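Local structure of ribokinase RBSK (Mycobacterium tuberculosis, 3GO6) at residues Val28-Thr33 with Leu51-Gly56; Leu147-Glu152 with Val172-Ser177; Asp194-Asn199 with Ser208-Phe213; Thr239-Ala244 with Leu284-Gly289. The protein probably catalyses the ATP- and magnesium-dependent phosphorylation of D-ribose at its O-5 hydroxyl, giving D-ribose 5-phosphate and ADP. All coordinates share one frame; numbering follows the deposited sequence.

How the contacts relate
From the N terminus, the four contacts follow one another in series, and none nests in or crosses another. Contact 1 closes the connection between antiparallel strands 29-35 and 50-56 in the four-stranded sheet. Contact 2 then joins strands 146-149 and 171-175 through a beta-alpha-beta crossover, and contact 3 does the same for strands 195-199 and 212-216; the two are neighbours in the large sheet, bonded through V174 O and I197 N. Contact 4 ties two loops across about 40 residues, mostly helical. Ribose links contacts 1, 2 and 4: N29 meets E152, and V288 packs on D31 and T33. Contact 3 lies apart from the sugar.

Contact 1. Residues Val28-Thr33 with Leu51-Gly56; sequences VNMDLT and LTRTPG. With RIB (alpha-D-ribofuranose), chain C.
D31 and T54 pair across the antiparallel strands 29-33 and 51-56, with D31 N 2.7 Å from T54 O and T54 N bonding back to D31 O. N29 with G56 and T33 with T52 repeat this hydrogen-bonded pattern; M30-P55 and L32-R53 are the non-hydrogen-bonded pairs between them. At the G56 end the two bonds differ: N29 N-H meets G56 O from above the carbonyl plane (52° out of it), whereas G56 N approaches N29 O almost head-on.

Two waters extend the polar network. One joins D31 OD2, T54 OG1 and P55 O; the other gives a proton to D31 O and also bonds the hydroxyls of T33, T52 and T54. T54 OG1 thus serves both waters.

On the face that carries M30, L32, R53 and P55, the contacts are apolar and cationic. M30, bent at chi2 and chi3, crosses the extended R53 at about a right angle, its CG lying over a guanidinium face toward the rim. L32 CD2 touches R53 CG at 3.7 Å. R53 NH1 bonds to Q87, and L32 packs on L32 of the second subunit.

Ribose binds on the D31 face. Its O2 donates to D31 OD1 and its O3 to D31 OD2, each at 2.6 Å, while N29 ND2 gives O2 a nearly straight bond of 3.0 Å (170°). Without a side chain at G56, D31 OD2 lies 3.5 Å from G56 CA. One carboxylate therefore reads both neighbouring hydroxyls of the sugar, and its two oxygens each accept a hydrogen bond from one hydroxyl, a geometry suited to recognising a vicinal diol.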
loop_
_atom_site.group_PDB
_atom_site.type_symbol
_atom_site.label_atom_id
_atom_site.label_comp_id
_atom_site.label_asym_id
_atom_site.label_seq_id
_atom_site.Cartn_x
_atom_site.Cartn_y
_atom_site.Cartn_z
ATOM N N VAL A 28 -12.988 9.170 4.820
ATOM C CA VAL A 28 -11.671 9.648 5.232
ATOM C C VAL A 28 -10.779 8.412 5.356
ATOM O O VAL A 28 -11.128 7.450 6.039
ATOM C CB VAL A 28 -11.731 10.529 6.544
ATOM C CG1 VAL A 28 -12.444 9.781 7.728
ATOM C CG2 VAL A 28 -10.325 11.063 6.941
ATOM N N ASN A 29 -9.637 8.434 4.659
ATOM C CA ASN A 29 -8.760 7.271 4.527
ATOM C C ASN A 29 -7.347 7.740 4.770
ATOM O O ASN A 29 -7.029 8.883 4.461
ATOM C CB ASN A 29 -8.770 6.719 3.073
ATOM C CG ASN A 29 -10.139 6.272 2.606
ATOM O OD1 ASN A 29 -10.878 5.636 3.348
ATOM N ND2 ASN A 29 -10.489 6.614 1.354
ATOM N N MET A 30 -6.487 6.868 5.283
ATOM C CA MET A 30 -5.040 7.107 5.155
ATOM C C MET A 30 -4.564 6.603 3.772
ATOM O O MET A 30 -4.872 5.480 3.392
ATOM C CB MET A 30 -4.277 6.413 6.288
ATOM C CG MET A 30 -2.787 6.759 6.315
ATOM S SD MET A 30 -2.466 8.455 6.842
ATOM C CE MET A 30 -3.114 8.467 8.533
ATOM N N ASP A 31 -3.829 7.448 3.038
ATOM C CA ASP A 31 -3.422 7.180 1.669
ATOM C C ASP A 31 -1.978 6.734 1.634
ATOM O O ASP A 31 -1.106 7.386 2.224
ATOM C CB ASP A 31 -3.518 8.456 0.810
ATOM C CG ASP A 31 -4.950 8.841 0.460
ATOM O OD1 ASP A 31 -5.867 8.021 0.679
ATOM O OD2 ASP A 31 -5.153 9.979 -0.041
ATOM N N LEU A 32 -1.729 5.654 0.909
ATOM C CA LEU A 32 -0.362 5.226 0.596
ATOM C C LEU A 32 -0.187 5.526 -0.898
ATOM O O LEU A 32 -0.852 4.923 -1.726
ATOM C CB LEU A 32 -0.179 3.742 0.891
ATOM C CG LEU A 32 -0.352 3.364 2.375
ATOM C CD1 LEU A 32 -0.303 1.862 2.524
ATOM C CD2 LEU A 32 0.719 4.005 3.241
ATOM N N THR A 33 0.646 6.508 -1.212
ATOM C CA THR A 33 0.820 6.950 -2.602
ATOM C C THR A 33 2.174 6.459 -3.107
ATOM O O THR A 33 3.208 6.754 -2.505
ATOM C CB THR A 33 0.707 8.473 -2.758
ATOM O OG1 THR A 33 -0.501 8.954 -2.154
ATOM C CG2 THR A 33 0.726 8.894 -4.250
ATOM N N LEU A 51 7.202 6.119 -1.916
ATOM C CA LEU A 51 5.979 5.836 -1.170
ATOM C C LEU A 51 5.810 6.932 -0.125
ATOM O O LEU A 51 6.753 7.251 0.617
ATOM C CB LEU A 51 6.050 4.456 -0.490
ATOM C CG LEU A 51 5.014 4.171 0.625
ATOM C CD1 LEU A 51 3.578 4.227 0.062
ATOM C CD2 LEU A 51 5.261 2.844 1.318
ATOM N N THR A 52 4.628 7.529 -0.075
ATOM C CA THR A 52 4.276 8.430 1.022
ATOM C C THR A 52 3.024 7.905 1.736
ATOM O O THR A 52 2.235 7.167 1.148
ATOM C CB THR A 52 3.978 9.876 0.544
ATOM O OG1 THR A 52 2.832 9.884 -0.316
ATOM C CG2 THR A 52 5.190 10.498 -0.174
ATOM N N ARG A 53 2.862 8.283 2.999
ATOM C CA ARG A 53 1.698 7.910 3.796
ATOM C C ARG A 53 1.076 9.227 4.276
ATOM O O ARG A 53 1.679 9.935 5.076
ATOM C CB ARG A 53 2.137 7.009 4.967
ATOM C CG ARG A 53 1.007 6.592 5.895
ATOM C CD ARG A 53 1.496 5.599 6.963
ATOM N NE ARG A 53 0.393 5.244 7.867
ATOM C CZ ARG A 53 0.027 5.950 8.938
ATOM N NH1 ARG A 53 0.691 7.047 9.269
ATOM N NH2 ARG A 53 -1.002 5.544 9.695
ATOM N N THR A 54 -0.102 9.586 3.759
ATOM C CA THR A 54 -0.702 10.905 4.038
ATOM C C THR A 54 -2.222 10.799 4.228
ATOM O O THR A 54 -2.851 9.946 3.634
ATOM C CB THR A 54 -0.445 11.938 2.875
ATOM O OG1 THR A 54 -0.934 11.403 1.632
ATOM C CG2 THR A 54 1.069 12.301 2.749
ATOM N N PRO A 55 -2.806 11.641 5.091
ATOM C CA PRO A 55 -4.270 11.649 5.230
ATOM C C PRO A 55 -4.973 12.022 3.923
ATOM O O PRO A 55 -4.509 12.917 3.187
ATOM C CB PRO A 55 -4.521 12.760 6.248
ATOM C CG PRO A 55 -3.266 12.882 7.004
ATOM C CD PRO A 55 -2.153 12.583 6.018
ATOM N N GLY A 56 -6.065 11.332 3.632
ATOM C CA GLY A 56 -6.906 11.679 2.477
ATOM C C GLY A 56 -8.292 11.096 2.614
ATOM O O GLY A 56 -8.880 11.135 3.699
HETATM O O5 RIB C . -9.769 10.925 -5.018
HETATM C C5 RIB C . -8.599 10.423 -4.333
HETATM C C4 RIB C . -9.034 9.807 -2.990
HETATM O O4 RIB C . -9.758 8.591 -3.267
HETATM C C3 RIB C . -7.869 9.373 -2.118
HETATM O O3 RIB C . -7.505 10.328 -1.089
HETATM C C2 RIB C . -8.304 8.032 -1.557
HETATM O O2 RIB C . -8.375 8.049 -0.126
HETATM C C1 RIB C . -9.643 7.678 -2.189
HETATM O O1 RIB C . -10.739 7.910 -1.294
HETATM O O HOH W 1 -3.423 11.897 0.816
HETATM O O HOH W 2 0.261 9.242 0.493
#

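Contact 2. Residues Leu147-Glu152 with Val172-Ser177; sequences LLTQLE and VMVNAS. With RIB (alpha-D-ribofuranose), chain C.
The beta-alpha-beta unit of strand 146-149, helix 155-167 and strand 171-175 brings L147-T149 alongside V172-N175 in parallel, part of the large central sheet of this PfkB-family kinase. M173 is bonded through both its backbone N and its O: N donates to L147 O (2.9 Å), and O accepts from T149 N (3.0 Å). The next bond, N175 N to T149 O, is 2.7 Å long. Beyond the strands the chains stay joined through L151 N and S177 O, where the donor comes in tilted 34° from the carbonyl plane; A176, just before, centres an inverse gamma turn.

Side chains meet on both faces of the sheet. On one, L148 CD1 rests 3.7 Å from M173 CG; on the other, T149 CG2 lies beside V174 CG2 (3.8 Å), both side chains pointing the same way. L151 crosses V174 at about a right angle, CD2 against CG1, while its CD1 reaches A176 CA. The loop then delivers E152 to the sugar: its chain is extended past CG (chi2 -177°), and OE2 accepts from ribose O1 at 2.5 Å. OE1 accepts from N29 ND2, itself a ribose ligand, and is bonded to S27 OG, which probably helps to set the carboxylate's rotation.

In the sheet, strand 21-25 flanks 146-149 and strand 195-199 flanks 171-175. Helix 155-167 covers the face of L147, T149 and V172; Q62 of helix 58-68 touches L148, and W258 meets M173.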
loop_
_atom_site.group_PDB
_atom_site.type_symbol
_atom_site.label_atom_id
_atom_site.label_comp_id
_atom_site.label_asym_id
_atom_site.label_seq_id
_atom_site.Cartn_x
_atom_site.Cartn_y
_atom_site.Cartn_z
ATOM N N LEU A 147 -24.943 20.331 0.472
ATOM C CA LEU A 147 -24.469 19.010 0.888
ATOM C C LEU A 147 -23.617 18.412 -0.237
ATOM O O LEU A 147 -24.051 18.353 -1.379
ATOM C CB LEU A 147 -25.629 18.057 1.215
ATOM C CG LEU A 147 -25.249 16.559 1.187
ATOM C CD1 LEU A 147 -24.510 16.112 2.433
ATOM C CD2 LEU A 147 -26.431 15.674 0.922
ATOM N N LEU A 148 -22.393 17.996 0.078
ATOM C CA LEU A 148 -21.588 17.278 -0.893
ATOM C C LEU A 148 -21.287 15.873 -0.358
ATOM O O LEU A 148 -20.798 15.710 0.777
ATOM C CB LEU A 148 -20.309 18.079 -1.211
ATOM C CG LEU A 148 -19.243 17.412 -2.081
ATOM C CD1 LEU A 148 -19.786 17.070 -3.470
ATOM C CD2 LEU A 148 -17.994 18.286 -2.174
ATOM N N THR A 149 -21.584 14.860 -1.163
ATOM C CA THR A 149 -21.398 13.481 -0.736
ATOM C C THR A 149 -20.796 12.632 -1.866
ATOM O O THR A 149 -20.804 13.056 -3.023
ATOM C CB THR A 149 -22.736 12.891 -0.177
ATOM O OG1 THR A 149 -22.468 11.709 0.578
ATOM C CG2 THR A 149 -23.715 12.576 -1.289
ATOM N N GLN A 150 -20.214 11.485 -1.515
ATOM C CA GLN A 150 -19.635 10.540 -2.489
ATOM C C GLN A 150 -19.995 9.143 -2.022
ATOM O O GLN A 150 -20.727 8.990 -1.043
ATOM C CB GLN A 150 -18.094 10.656 -2.645
ATOM C CG GLN A 150 -17.512 12.057 -2.368
ATOM C CD GLN A 150 -17.521 12.402 -0.864
ATOM O OE1 GLN A 150 -17.427 11.509 -0.021
ATOM N NE2 GLN A 150 -17.640 13.687 -0.540
ATOM N N LEU A 151 -19.489 8.129 -2.723
ATOM C CA LEU A 151 -20.046 6.794 -2.594
ATOM C C LEU A 151 -19.116 5.738 -1.993
ATOM O O LEU A 151 -19.360 4.533 -2.172
ATOM C CB LEU A 151 -20.630 6.336 -3.951
ATOM C CG LEU A 151 -21.530 7.325 -4.728
ATOM C CD1 LEU A 151 -21.991 6.729 -6.056
ATOM C CD2 LEU A 151 -22.735 7.761 -3.902
ATOM N N GLU A 152 -18.074 6.156 -1.259
ATOM C CA GLU A 152 -17.268 5.172 -0.509
ATOM C C GLU A 152 -17.949 4.782 0.811
ATOM O O GLU A 152 -17.722 3.687 1.344
ATOM C CB GLU A 152 -15.846 5.677 -0.230
ATOM C CG GLU A 152 -15.038 6.067 -1.496
ATOM C CD GLU A 152 -13.595 6.498 -1.152
ATOM O OE1 GLU A 152 -13.265 6.676 0.058
ATOM O OE2 GLU A 152 -12.781 6.622 -2.088
ATOM N N VAL A 172 -28.281 19.414 -3.158
ATOM C CA VAL A 172 -27.780 18.046 -3.080
ATOM C C VAL A 172 -26.760 17.827 -4.208
ATOM O O VAL A 172 -27.111 17.793 -5.384
ATOM C CB VAL A 172 -28.900 16.982 -3.127
ATOM C CG1 VAL A 172 -28.301 15.592 -3.128
ATOM C CG2 VAL A 172 -29.858 17.151 -1.932
ATOM N N MET A 173 -25.496 17.674 -3.824
ATOM C CA MET A 173 -24.404 17.509 -4.777
ATOM C C MET A 173 -23.696 16.182 -4.514
ATOM O O MET A 173 -23.194 15.943 -3.400
ATOM C CB MET A 173 -23.446 18.706 -4.657
ATOM C CG MET A 173 -22.284 18.728 -5.685
ATOM S SD MET A 173 -21.207 20.180 -5.526
ATOM C CE MET A 173 -22.260 21.465 -6.204
ATOM N N VAL A 174 -23.674 15.311 -5.519
ATOM C CA VAL A 174 -23.138 13.970 -5.374
ATOM C C VAL A 174 -21.967 13.780 -6.317
ATOM O O VAL A 174 -22.075 14.012 -7.528
ATOM C CB VAL A 174 -24.224 12.873 -5.643
ATOM C CG1 VAL A 174 -23.642 11.448 -5.510
ATOM C CG2 VAL A 174 -25.413 13.064 -4.704
ATOM N N ASN A 175 -20.827 13.398 -5.750
ATOM C CA ASN A 175 -19.730 12.899 -6.571
ATOM C C ASN A 175 -19.977 11.420 -6.753
ATOM O O ASN A 175 -19.811 10.635 -5.807
ATOM C CB ASN A 175 -18.382 13.185 -5.895
ATOM C CG ASN A 175 -17.211 12.664 -6.685
ATOM O OD1 ASN A 175 -17.264 12.547 -7.930
ATOM N ND2 ASN A 175 -16.148 12.337 -5.982
ATOM N N ALA A 176 -20.408 11.031 -7.958
ATOM C CA ALA A 176 -20.806 9.641 -8.229
ATOM C C ALA A 176 -19.596 8.722 -8.409
ATOM O O ALA A 176 -19.387 8.156 -9.480
ATOM C CB ALA A 176 -21.726 9.580 -9.482
ATOM N N SER A 177 -18.810 8.567 -7.342
ATOM C CA SER A 177 -17.573 7.810 -7.384
ATOM C C SER A 177 -17.406 7.135 -6.013
ATOM O O SER A 177 -17.617 7.787 -4.991
ATOM C CB SER A 177 -16.411 8.771 -7.668
ATOM O OG SER A 177 -15.164 8.109 -7.780
HETATM O O5 RIB C . -9.769 10.925 -5.018
HETATM C C5 RIB C . -8.599 10.423 -4.333
HETATM C C4 RIB C . -9.034 9.807 -2.990
HETATM O O4 RIB C . -9.758 8.591 -3.267
HETATM C C3 RIB C . -7.869 9.373 -2.118
HETATM O O3 RIB C . -7.505 10.328 -1.089
HETATM C C2 RIB C . -8.304 8.032 -1.557
HETATM O O2 RIB C . -8.375 8.049 -0.126
HETATM C C1 RIB C . -9.643 7.678 -2.189
HETATM O O1 RIB C . -10.739 7.910 -1.294
#

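Contact 3. Residues Asp194-Asn199 with Ser208-Phe213; sequences DVVIAN and SPPTHF
D194 O accepts the backbone N-H of H212 at 2.8 Å, the bond running almost in line with the carbonyl. T211 CB lies 3.4 Å from D194 O. Two residues on from D194, V196 N donates to H212 O (3.1 Å), giving two parallel pairs, V195 with H212 and V196 with F213.

V196 carries most of the side-chain packing. Its CG2 meets P210 CG at 3.6 Å, the two side chains crossing at about a right angle, and its CG1 lies 3.7 Å from F213 CE1. F213 stands beside V196 pointing the same way, with V196 O at the ring edge near its plane, 3.6 Å from CD1. Within the segment, P210 CD covers one face of that ring toward its rim. The pairing belongs to the beta-alpha-beta unit in which helix 200-205 connects strands 195-199 and 212-216; N199, at the N-cap of that helix, bonds E202 N through OD1 and is predicted to contact ATP.

On the opposite face of the sheet from V196, V195 CG2 approaches H212 CB at 4.2 Å. H212 ND1 is hydrogen-bonded to Y224 OH, and W258 meets its ring edge-to-face. D194 OD2 turns to the neighbouring strand and bonds V172 N.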
loop_
_atom_site.group_PDB
_atom_site.type_symbol
_atom_site.label_atom_id
_atom_site.label_comp_id
_atom_site.label_asym_id
_atom_site.label_seq_id
_atom_site.Cartn_x
_atom_site.Cartn_y
_atom_site.Cartn_z
ATOM N N ASP A 194 -29.461 17.269 -7.112
ATOM C CA ASP A 194 -29.446 18.514 -7.859
ATOM C C ASP A 194 -28.275 18.531 -8.856
ATOM O O ASP A 194 -28.442 18.915 -10.022
ATOM C CB ASP A 194 -29.355 19.725 -6.911
ATOM C CG ASP A 194 -30.602 19.885 -6.022
ATOM O OD1 ASP A 194 -31.732 19.771 -6.551
ATOM O OD2 ASP A 194 -30.453 20.113 -4.785
ATOM N N VAL A 195 -27.093 18.132 -8.376
ATOM C CA VAL A 195 -25.841 18.196 -9.142
ATOM C C VAL A 195 -25.150 16.863 -8.957
ATOM O O VAL A 195 -25.094 16.355 -7.830
ATOM C CB VAL A 195 -24.879 19.310 -8.586
ATOM C CG1 VAL A 195 -23.600 19.458 -9.443
ATOM C CG2 VAL A 195 -25.589 20.632 -8.469
ATOM N N VAL A 196 -24.651 16.290 -10.055
ATOM C CA VAL A 196 -23.831 15.097 -9.998
ATOM C C VAL A 196 -22.526 15.401 -10.705
ATOM O O VAL A 196 -22.529 15.960 -11.814
ATOM C CB VAL A 196 -24.505 13.851 -10.620
ATOM C CG1 VAL A 196 -23.557 12.664 -10.582
ATOM C CG2 VAL A 196 -25.762 13.506 -9.843
ATOM N N ILE A 197 -21.420 15.054 -10.038
ATOM C CA ILE A 197 -20.067 15.238 -10.577
ATOM C C ILE A 197 -19.523 13.866 -10.795
ATOM O O ILE A 197 -19.549 13.023 -9.888
ATOM C CB ILE A 197 -19.151 15.997 -9.579
ATOM C CG1 ILE A 197 -19.780 17.343 -9.196
ATOM C CG2 ILE A 197 -17.711 16.170 -10.144
ATOM C CD1 ILE A 197 -19.212 17.947 -7.882
ATOM N N ALA A 198 -19.025 13.619 -12.002
ATOM C CA ALA A 198 -18.513 12.299 -12.334
ATOM C C ALA A 198 -17.603 12.379 -13.534
ATOM O O ALA A 198 -17.775 13.260 -14.362
ATOM C CB ALA A 198 -19.660 11.341 -12.614
ATOM N N ASN A 199 -16.626 11.483 -13.634
ATOM C CA ASN A 199 -15.901 11.354 -14.906
ATOM C C ASN A 199 -16.798 10.640 -15.937
ATOM O O ASN A 199 -17.924 10.250 -15.608
ATOM C CB ASN A 199 -14.500 10.710 -14.733
ATOM C CG ASN A 199 -14.542 9.247 -14.322
ATOM O OD1 ASN A 199 -15.463 8.489 -14.654
ATOM N ND2 ASN A 199 -13.508 8.829 -13.615
ATOM N N SER A 208 -29.793 7.963 -13.478
ATOM C CA SER A 208 -30.671 8.896 -14.197
ATOM C C SER A 208 -30.117 10.298 -14.022
ATOM O O SER A 208 -29.484 10.566 -12.996
ATOM C CB SER A 208 -32.106 8.827 -13.644
ATOM O OG SER A 208 -32.174 9.241 -12.279
ATOM N N PRO A 209 -30.356 11.200 -15.004
ATOM C CA PRO A 209 -29.713 12.507 -14.972
ATOM C C PRO A 209 -30.248 13.423 -13.887
ATOM O O PRO A 209 -31.462 13.419 -13.623
ATOM C CB PRO A 209 -29.992 13.100 -16.364
ATOM C CG PRO A 209 -30.976 12.228 -17.010
ATOM C CD PRO A 209 -31.240 11.035 -16.175
ATOM N N PRO A 210 -29.340 14.192 -13.241
ATOM C CA PRO A 210 -29.719 15.200 -12.264
ATOM C C PRO A 210 -30.084 16.490 -12.967
ATOM O O PRO A 210 -29.946 16.586 -14.192
ATOM C CB PRO A 210 -28.424 15.400 -11.469
ATOM C CG PRO A 210 -27.349 15.234 -12.549
ATOM C CD PRO A 210 -27.866 14.100 -13.398
ATOM N N THR A 211 -30.512 17.489 -12.207
ATOM C CA THR A 211 -30.778 18.799 -12.787
ATOM C C THR A 211 -29.522 19.325 -13.488
ATOM O O THR A 211 -29.606 19.871 -14.592
ATOM C CB THR A 211 -31.242 19.789 -11.714
ATOM O OG1 THR A 211 -32.242 19.154 -10.914
ATOM C CG2 THR A 211 -31.829 21.059 -12.352
ATOM N N HIS A 212 -28.361 19.136 -12.854
ATOM C CA HIS A 212 -27.093 19.636 -13.380
ATOM C C HIS A 212 -26.048 18.506 -13.377
ATOM O O HIS A 212 -25.527 18.164 -12.318
ATOM C CB HIS A 212 -26.616 20.824 -12.536
ATOM C CG HIS A 212 -27.661 21.880 -12.338
ATOM N ND1 HIS A 212 -28.009 22.780 -13.329
ATOM C CD2 HIS A 212 -28.429 22.191 -11.265
ATOM C CE1 HIS A 212 -28.951 23.591 -12.877
ATOM N NE2 HIS A 212 -29.227 23.253 -11.628
ATOM N N PHE A 213 -25.772 17.922 -14.545
ATOM C CA PHE A 213 -24.809 16.825 -14.683
ATOM C C PHE A 213 -23.468 17.444 -15.085
ATOM O O PHE A 213 -23.357 18.061 -16.147
ATOM C CB PHE A 213 -25.267 15.812 -15.746
ATOM C CG PHE A 213 -24.930 14.362 -15.435
ATOM C CD1 PHE A 213 -23.909 14.017 -14.522
ATOM C CD2 PHE A 213 -25.622 13.331 -16.090
ATOM C CE1 PHE A 213 -23.608 12.681 -14.251
ATOM C CE2 PHE A 213 -25.342 11.982 -15.828
ATOM C CZ PHE A 213 -24.330 11.646 -14.904
#

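Contact 4. Residues Thr239-Ala244 with Leu284-Gly289; sequences TPVDTA and LVSGVG. With RIB (alpha-D-ribofuranose), chain C.
A single carboxylate, that of D242, grips both loops, although neither segment contains a helix or strand. OD2 accepts the backbone N-H of G287 at 3.0 Å, approached on the anti side, while OD1 accepts from A244 N within its own loop at 2.9 Å, closing an Asx turn. The second donor stands well above the carboxylate plane (47° out of it). CB points toward the other loop, and chi1 of 178° places CG anti to the backbone N. G287 adopts a positive phi of 104°, where a side chain would be jammed against the preceding carbonyl.

Around this polar centre the touching parts run nearly parallel and pack through aliphatic side chains set against backbone carbonyls and a serine hydroxyl. V241 CG1 touches S286 OG at 3.2 Å and its CG2 meets L284 O at 3.4 Å, while L284 CD2 returns to T239 O (3.3 Å). Toward the sugar, A244 CB lies 3.6 Å from V288 CG2, and V288 CG1 reaches ribose O3 at 3.4 Å.

D242, A244, V285 and G287, with A282, surround the modelled magnesium ion; potassium is predicted at the same residues, consistent with the monovalent-cation site of ribokinases. D242, bonded to both loops, probably helps to shape this site.

The first loop leads into helix 246-257; the second links helix 265-282 to helix 295-303, and T283 just before it bonds the backbones of V241 and D242. The four-stranded sheet lies alongside: I114 touches both A244 and V288, and D31 and T33 of strand 29-35 pack on V288.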
loop_
_atom_site.group_PDB
_atom_site.type_symbol
_atom_site.label_atom_id
_atom_site.label_comp_id
_atom_site.label_asym_id
_atom_site.label_seq_id
_atom_site.Cartn_x
_atom_site.Cartn_y
_atom_site.Cartn_z
ATOM N N THR A 239 1.374 21.828 -17.304
ATOM C CA THR A 239 2.186 20.618 -17.312
ATOM C C THR A 239 1.914 19.854 -16.004
ATOM O O THR A 239 2.264 20.335 -14.928
ATOM C CB THR A 239 3.691 20.944 -17.398
ATOM O OG1 THR A 239 3.945 21.847 -18.492
ATOM C CG2 THR A 239 4.504 19.676 -17.567
ATOM N N PRO A 240 1.296 18.669 -16.094
ATOM C CA PRO A 240 0.857 17.959 -14.876
ATOM C C PRO A 240 2.002 17.262 -14.159
ATOM O O PRO A 240 2.981 16.844 -14.791
ATOM C CB PRO A 240 -0.103 16.901 -15.405
ATOM C CG PRO A 240 0.388 16.619 -16.807
ATOM C CD PRO A 240 1.022 17.894 -17.323
ATOM N N VAL A 241 1.860 17.134 -12.844
ATOM C CA VAL A 241 2.801 16.387 -12.014
ATOM C C VAL A 241 2.124 15.127 -11.473
ATOM O O VAL A 241 2.700 14.040 -11.513
ATOM C CB VAL A 241 3.330 17.282 -10.869
ATOM C CG1 VAL A 241 4.033 16.463 -9.800
ATOM C CG2 VAL A 241 4.249 18.345 -11.444
ATOM N N ASP A 242 0.892 15.281 -10.987
ATOM C CA ASP A 242 0.160 14.195 -10.347
ATOM C C ASP A 242 -1.327 14.542 -10.388
ATOM O O ASP A 242 -1.760 15.457 -9.710
ATOM C CB ASP A 242 0.650 14.041 -8.892
ATOM C CG ASP A 242 -0.094 12.966 -8.118
ATOM O OD1 ASP A 242 -0.956 12.260 -8.688
ATOM O OD2 ASP A 242 0.213 12.816 -6.911
ATOM N N THR A 243 -2.093 13.799 -11.182
ATOM C CA THR A 243 -3.530 14.042 -11.322
ATOM C C THR A 243 -4.343 13.537 -10.117
ATOM O O THR A 243 -5.500 13.908 -9.958
ATOM C CB THR A 243 -4.096 13.404 -12.593
ATOM O OG1 THR A 243 -3.863 11.995 -12.558
ATOM C CG2 THR A 243 -3.423 13.992 -13.848
ATOM N N ALA A 244 -3.746 12.683 -9.284
ATOM C CA ALA A 244 -4.478 12.146 -8.134
ATOM C C ALA A 244 -4.920 13.289 -7.223
ATOM O O ALA A 244 -4.171 14.245 -6.983
ATOM C CB ALA A 244 -3.618 11.151 -7.380
ATOM N N LEU A 284 -0.667 20.183 -10.438
ATOM C CA LEU A 284 0.700 20.695 -10.438
ATOM C C LEU A 284 1.512 20.218 -9.228
ATOM O O LEU A 284 2.739 20.421 -9.179
ATOM C CB LEU A 284 0.673 22.219 -10.448
ATOM C CG LEU A 284 0.115 22.912 -11.695
ATOM C CD1 LEU A 284 -0.001 24.406 -11.425
ATOM C CD2 LEU A 284 1.013 22.677 -12.888
ATOM N N VAL A 285 0.814 19.588 -8.276
ATOM C CA VAL A 285 1.355 19.228 -6.962
ATOM C C VAL A 285 1.338 17.706 -6.776
ATOM O O VAL A 285 0.322 17.049 -7.030
ATOM C CB VAL A 285 0.509 19.890 -5.819
ATOM C CG1 VAL A 285 1.075 19.569 -4.457
ATOM C CG2 VAL A 285 0.449 21.408 -5.983
ATOM N N SER A 286 2.463 17.156 -6.325
ATOM C CA SER A 286 2.537 15.751 -5.933
ATOM C C SER A 286 1.703 15.554 -4.671
ATOM O O SER A 286 1.677 16.395 -3.782
ATOM C CB SER A 286 3.987 15.332 -5.648
ATOM O OG SER A 286 4.732 15.298 -6.855
ATOM N N GLY A 287 1.021 14.440 -4.565
ATOM C CA GLY A 287 0.245 14.276 -3.361
ATOM C C GLY A 287 -1.222 14.519 -3.636
ATOM O O GLY A 287 -1.605 15.230 -4.586
ATOM N N VAL A 288 -2.036 13.909 -2.788
ATOM C CA VAL A 288 -3.448 13.716 -3.058
ATOM C C VAL A 288 -4.248 14.615 -2.121
ATOM O O VAL A 288 -5.056 15.446 -2.569
ATOM C CB VAL A 288 -3.817 12.210 -2.878
ATOM C CG1 VAL A 288 -5.297 11.965 -3.114
ATOM C CG2 VAL A 288 -2.969 11.338 -3.816
ATOM N N GLY A 289 -4.007 14.461 -0.821
ATOM C CA GLY A 289 -4.814 15.144 0.196
ATOM C C GLY A 289 -4.425 16.588 0.484
ATOM O O GLY A 289 -5.166 17.311 1.159
HETATM O O5 RIB C . -9.769 10.925 -5.018
HETATM C C5 RIB C . -8.599 10.423 -4.333
HETATM C C4 RIB C . -9.034 9.807 -2.990
HETATM O O4 RIB C . -9.758 8.591 -3.267
HETATM C C3 RIB C . -7.869 9.373 -2.118
HETATM O O3 RIB C . -7.505 10.328 -1.089
HETATM C C2 RIB C . -8.304 8.032 -1.557
HETATM O O2 RIB C . -8.375 8.049 -0.126
HETATM C C1 RIB C . -9.643 7.678 -2.189
HETATM O O1 RIB C . -10.739 7.910 -1.294
#